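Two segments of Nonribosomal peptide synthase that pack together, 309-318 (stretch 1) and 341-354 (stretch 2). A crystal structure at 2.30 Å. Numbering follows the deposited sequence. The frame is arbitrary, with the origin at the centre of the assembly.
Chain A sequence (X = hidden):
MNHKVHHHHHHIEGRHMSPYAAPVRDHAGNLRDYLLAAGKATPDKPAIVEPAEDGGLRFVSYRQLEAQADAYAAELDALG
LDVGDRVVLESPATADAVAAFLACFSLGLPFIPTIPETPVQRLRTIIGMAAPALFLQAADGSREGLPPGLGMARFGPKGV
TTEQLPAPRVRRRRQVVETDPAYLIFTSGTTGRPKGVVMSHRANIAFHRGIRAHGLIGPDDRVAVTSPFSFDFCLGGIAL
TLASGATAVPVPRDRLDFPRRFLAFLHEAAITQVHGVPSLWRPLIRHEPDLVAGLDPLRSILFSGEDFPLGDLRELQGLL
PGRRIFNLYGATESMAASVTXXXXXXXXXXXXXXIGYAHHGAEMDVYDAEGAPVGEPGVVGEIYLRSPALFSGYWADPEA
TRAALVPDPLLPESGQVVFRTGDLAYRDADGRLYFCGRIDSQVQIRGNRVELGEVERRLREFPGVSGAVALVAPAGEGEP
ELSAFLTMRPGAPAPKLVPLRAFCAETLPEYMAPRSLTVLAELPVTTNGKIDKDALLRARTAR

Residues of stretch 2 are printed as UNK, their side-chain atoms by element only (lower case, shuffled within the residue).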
# COMPACT_ATOMS: atom_id res chain seq x y z
N PRO A 309 9.41 15.54 12.88
CA PRO A 309 9.90 16.79 13.52
C PRO A 309 10.41 17.81 12.47
O PRO A 309 11.23 17.46 11.60
CB PRO A 309 11.05 16.30 14.43
CG PRO A 309 10.84 14.83 14.58
CD PRO A 309 10.16 14.36 13.33
N LEU A 310 9.94 19.05 12.54
CA LEU A 310 10.19 19.99 11.45
C LEU A 310 11.67 20.36 11.28
O LEU A 310 12.13 20.64 10.19
CB LEU A 310 9.30 21.23 11.59
CG LEU A 310 7.93 21.13 10.92
CD1 LEU A 310 7.22 19.84 11.29
CD2 LEU A 310 7.05 22.31 11.29
N GLY A 311 12.42 20.32 12.37
CA GLY A 311 13.84 20.61 12.33
C GLY A 311 14.56 19.61 11.46
O GLY A 311 15.41 19.98 10.67
N ASP A 312 14.19 18.34 11.61
CA ASP A 312 14.79 17.28 10.83
C ASP A 312 14.51 17.51 9.33
O ASP A 312 15.40 17.38 8.49
CB ASP A 312 14.22 15.92 11.28
CG ASP A 312 14.74 15.47 12.68
OD1 ASP A 312 15.60 16.15 13.28
OD2 ASP A 312 14.28 14.42 13.19
N LEU A 313 13.27 17.87 9.01
CA LEU A 313 12.85 18.08 7.63
C LEU A 313 13.64 19.20 6.98
O LEU A 313 14.13 19.03 5.86
CB LEU A 313 11.36 18.42 7.59
CG LEU A 313 10.66 18.59 6.24
CD1 LEU A 313 11.10 17.56 5.21
CD2 LEU A 313 9.17 18.46 6.45
N ARG A 314 13.74 20.32 7.69
CA ARG A 314 14.53 21.46 7.23
C ARG A 314 15.98 21.05 6.95
O ARG A 314 16.57 21.41 5.93
CB ARG A 314 14.53 22.58 8.30
CG ARG A 314 13.22 23.35 8.43
CD ARG A 314 13.41 24.68 9.19
NE ARG A 314 12.16 25.43 9.33
CZ ARG A 314 11.27 25.30 10.32
NH1 ARG A 314 11.43 24.40 11.28
NH2 ARG A 314 10.16 26.05 10.34
N GLU A 315 16.54 20.28 7.86
CA GLU A 315 17.88 19.77 7.70
C GLU A 315 17.95 18.94 6.41
O GLU A 315 18.82 19.15 5.56
CB GLU A 315 18.26 18.95 8.94
CG GLU A 315 19.71 19.07 9.38
CD GLU A 315 19.97 18.40 10.73
OE1 GLU A 315 21.08 17.84 10.90
OE2 GLU A 315 19.05 18.35 11.59
N LEU A 316 16.98 18.04 6.24
CA LEU A 316 16.89 17.21 5.01
C LEU A 316 16.74 18.01 3.72
O LEU A 316 17.50 17.77 2.77
CB LEU A 316 15.78 16.16 5.10
CG LEU A 316 15.65 15.18 3.92
CD1 LEU A 316 16.86 14.26 3.84
CD2 LEU A 316 14.36 14.35 4.04
N GLN A 317 15.84 19.01 3.70
CA GLN A 317 15.78 19.93 2.56
C GLN A 317 17.12 20.58 2.27
O GLN A 317 17.52 20.72 1.11
CB GLN A 317 14.79 21.05 2.83
CG GLN A 317 13.35 20.63 2.84
CD GLN A 317 12.41 21.80 3.05
OE1 GLN A 317 12.53 22.57 4.02
NE2 GLN A 317 11.46 21.95 2.13
N GLY A 318 17.79 21.00 3.34
CA GLY A 318 19.13 21.61 3.26
C GLY A 318 20.19 20.73 2.61
O GLY A 318 20.97 21.19 1.80
N UNK A 341 2.38 18.79 -0.96
CA UNK A 341 3.73 19.27 -1.21
C UNK A 341 4.27 19.93 0.08
O UNK A 341 3.61 20.73 0.71
c UNK A 341 3.45 19.66 -3.73
o UNK A 341 2.68 20.20 -4.53
c UNK A 341 3.76 20.29 -2.37
o UNK A 341 3.97 18.60 -4.01
N UNK A 342 5.47 19.56 0.46
CA UNK A 342 6.24 20.28 1.48
C UNK A 342 6.89 21.51 0.83
O UNK A 342 7.60 21.39 -0.16
c UNK A 342 6.66 18.17 2.78
c UNK A 342 7.32 19.34 2.05
c UNK A 342 8.25 20.07 3.01
N UNK A 343 6.61 22.73 1.35
CA UNK A 343 7.21 23.92 0.71
C UNK A 343 8.72 23.93 0.90
O UNK A 343 9.20 23.48 1.95
c UNK A 343 6.57 25.09 1.45
c UNK A 343 5.73 23.04 2.47
c UNK A 343 5.64 24.52 2.45
N UNK A 344 9.45 24.38 -0.13
CA UNK A 344 10.91 24.54 -0.07
C UNK A 344 11.25 25.97 -0.42
O UNK A 344 11.02 26.41 -1.54
c UNK A 344 11.65 23.58 -1.04
o UNK A 344 13.96 23.03 -1.69
c UNK A 344 13.21 23.57 -0.82
o UNK A 344 13.68 24.08 0.23
N UNK A 345 11.78 26.72 0.53
CA UNK A 345 12.09 26.31 1.87
C UNK A 345 10.87 26.36 2.77
O UNK A 345 9.87 27.03 2.50
c UNK A 345 12.74 28.57 1.59
c UNK A 345 12.08 28.15 0.32
c UNK A 345 13.15 27.32 2.30
N UNK A 346 10.97 25.62 3.84
CA UNK A 346 9.95 25.59 4.87
C UNK A 346 10.07 26.87 5.70
O UNK A 346 11.14 27.13 6.25
c UNK A 346 10.22 24.36 5.73
c UNK A 346 9.07 23.60 6.35
c UNK A 346 8.15 23.11 5.26
c UNK A 346 9.61 22.42 7.14
N UNK A 347 9.01 27.70 5.76
CA UNK A 347 9.09 28.94 6.56
C UNK A 347 9.57 28.68 7.98
O UNK A 347 9.25 27.65 8.55
c UNK A 347 7.68 27.54 5.15
c UNK A 347 7.02 28.89 5.32
c UNK A 347 7.65 29.48 6.55
N UNK A 348 10.36 29.61 8.52
CA UNK A 348 11.00 29.43 9.83
C UNK A 348 9.96 29.44 10.98
O UNK A 348 10.10 28.73 11.95
c UNK A 348 12.06 30.50 10.06
N UNK A 349 8.91 30.24 10.82
CA UNK A 349 7.84 30.36 11.83
C UNK A 349 6.87 29.16 11.85
O UNK A 349 6.14 28.96 12.81
o UNK A 349 7.39 31.84 9.27
c UNK A 349 7.04 31.66 11.62
c UNK A 349 6.53 31.81 10.19
o UNK A 349 5.30 31.89 9.98
N UNK A 350 6.87 28.37 10.78
CA UNK A 350 5.90 27.27 10.63
C UNK A 350 6.06 26.21 11.71
O UNK A 350 7.14 25.64 11.90
c UNK A 350 3.72 26.56 8.34
c UNK A 350 5.40 24.76 7.79
c UNK A 350 6.07 26.63 9.26
c UNK A 350 4.91 25.73 8.85
N UNK A 351 4.96 25.90 12.38
CA UNK A 351 5.01 24.97 13.52
C UNK A 351 4.40 23.60 13.25
O UNK A 351 4.77 22.62 13.89
o UNK A 351 4.78 27.10 17.24
c UNK A 351 4.19 27.58 16.24
c UNK A 351 4.28 25.60 14.69
c UNK A 351 4.59 27.08 14.88
o UNK A 351 3.27 28.43 16.31
N UNK A 352 3.50 23.54 12.27
CA UNK A 352 2.73 22.34 11.95
C UNK A 352 2.51 22.26 10.45
O UNK A 352 1.95 23.18 9.85
c UNK A 352 1.36 22.36 12.65
n UNK A 352 -0.27 20.95 16.93
n UNK A 352 -0.47 22.79 15.56
c UNK A 352 -0.71 21.04 13.29
c UNK A 352 0.58 21.06 12.49
n UNK A 352 -0.52 20.64 14.68
c UNK A 352 -0.42 21.46 15.72
N UNK A 353 2.92 21.15 9.84
CA UNK A 353 2.70 20.90 8.41
C UNK A 353 1.21 20.60 8.16
O UNK A 353 0.61 19.81 8.88
c UNK A 353 5.35 20.98 6.81
c UNK A 353 5.19 18.51 6.68
c UNK A 353 3.53 19.71 7.99
c UNK A 353 4.40 19.80 6.75
N UNK A 354 0.61 21.25 7.18
CA UNK A 354 -0.76 20.94 6.83
C UNK A 354 -0.90 19.53 6.23
O UNK A 354 0.04 18.99 5.61
c UNK A 354 -0.68 21.96 4.45
o UNK A 354 -2.75 21.74 5.70
c UNK A 354 -1.35 21.98 5.85

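Stretch 1 is a helix from Leu 310 onward, and stretch 2 runs along it as an irregular chain without regular helix or strand.

Position 341 has two side-chain carbons, the second carrying two oxygens: Asp 341. It lies out of reach of the helix, and its carboxylate is bonded elsewhere in the structure.

Position 342 has one carbon bearing two more, a fork at the beta position, which marks Val 342. Its CG1 lies 3.9 Å from CD2 of Leu 313, a compact apolar group in a buried site.

At 343 three carbons close a ring onto the backbone nitrogen, so this is Pro 343. Its CA-to-CB bond points away from the helix, while O of Pro 343 accepts a hydrogen bond from NE2 of Gln 317 at 2.7 Å.

Position 344 again has two carbons, the second with two oxygens: Asp 344. Its CB comes within 3.6 Å of NE2 of Gln 317, and its exposed site suits a charged group.

Position 345 carries another three-carbon ring closed onto N, hence Pro 345. The peptide before it is cis, a form far more accessible to proline than to other residues.

At 346 four carbons fork at the second, and CB points toward the helix: Leu 346. Its CD2 reaches CD2 of Leu 313 at 4.0 Å and CG of Leu 310 at 4.3 Å, filling a buried site. Its backbone N gives a weak hydrogen bond to OE1 of Gln 317 (3.4 Å).

Position 347, a third ring of three carbons, is Pro 347. Its CA-to-CB bond points away from the helix, and O of Pro 347 accepts a hydrogen bond from NH2 of Arg 314 at 2.6 Å.

A single carbon at 348 identifies Ala 348, whose small side chain asks for no partner at an exposed site. Its O is 3.1 Å from NH2 of Arg 314, but the angle is too poor for a hydrogen bond.

Two carbons, the second with two oxygens, make 349 Asp 349; its CA-to-CB bond points away, and its exposed site readily accommodates a carboxylate.

At 350 the four carbons fork at the second: Leu 350. Its CA-to-CB bond is sideways, with CB 4.3 Å from NH2 of Arg 314, and O of Leu 350 accepts a weak hydrogen bond from that NH2 (3.4 Å).

Position 351 has three carbons, the third bearing two oxygens: Glu 351. Its CA-to-CB bond points away, and the poorly ordered side chain can keep its charge in solvent; its backbone O lies 3.5 Å from CD2 of Leu 310.

Three carbons, a nitrogen and a carbon with two nitrogens make 352 Arg 352. Its CA-to-CB bond also points away; the exposed site suits its charge, and NE is hydrogen-bonded elsewhere in the structure.

Position 353 has four carbons forked at the second: Leu 353. Its CA-to-CB bond points toward the helix, and its apolar end suits Leu 313, CD2 meeting CD2 of Leu 313 at 4.0 Å.

One carbon carrying an oxygen and a carbon makes 354 Thr 354, beyond reach of the helix; its hydroxyl, OG1, is hydrogen-bonded to a residue adjoining one of the stretches.

The contact thus combines two elements. Leu 313 packs against Val 342, Leu 346 and Leu 353, and Leu 310 against Leu 346, while Arg 314 and Gln 317 bind the backbone of stretch 2. Because the hydrogen bonds engage main-chain atoms, the irregular segment is held even where the CA-to-CB bonds point away.

Stretch 2 341-354: DVPDPLPADLERLT
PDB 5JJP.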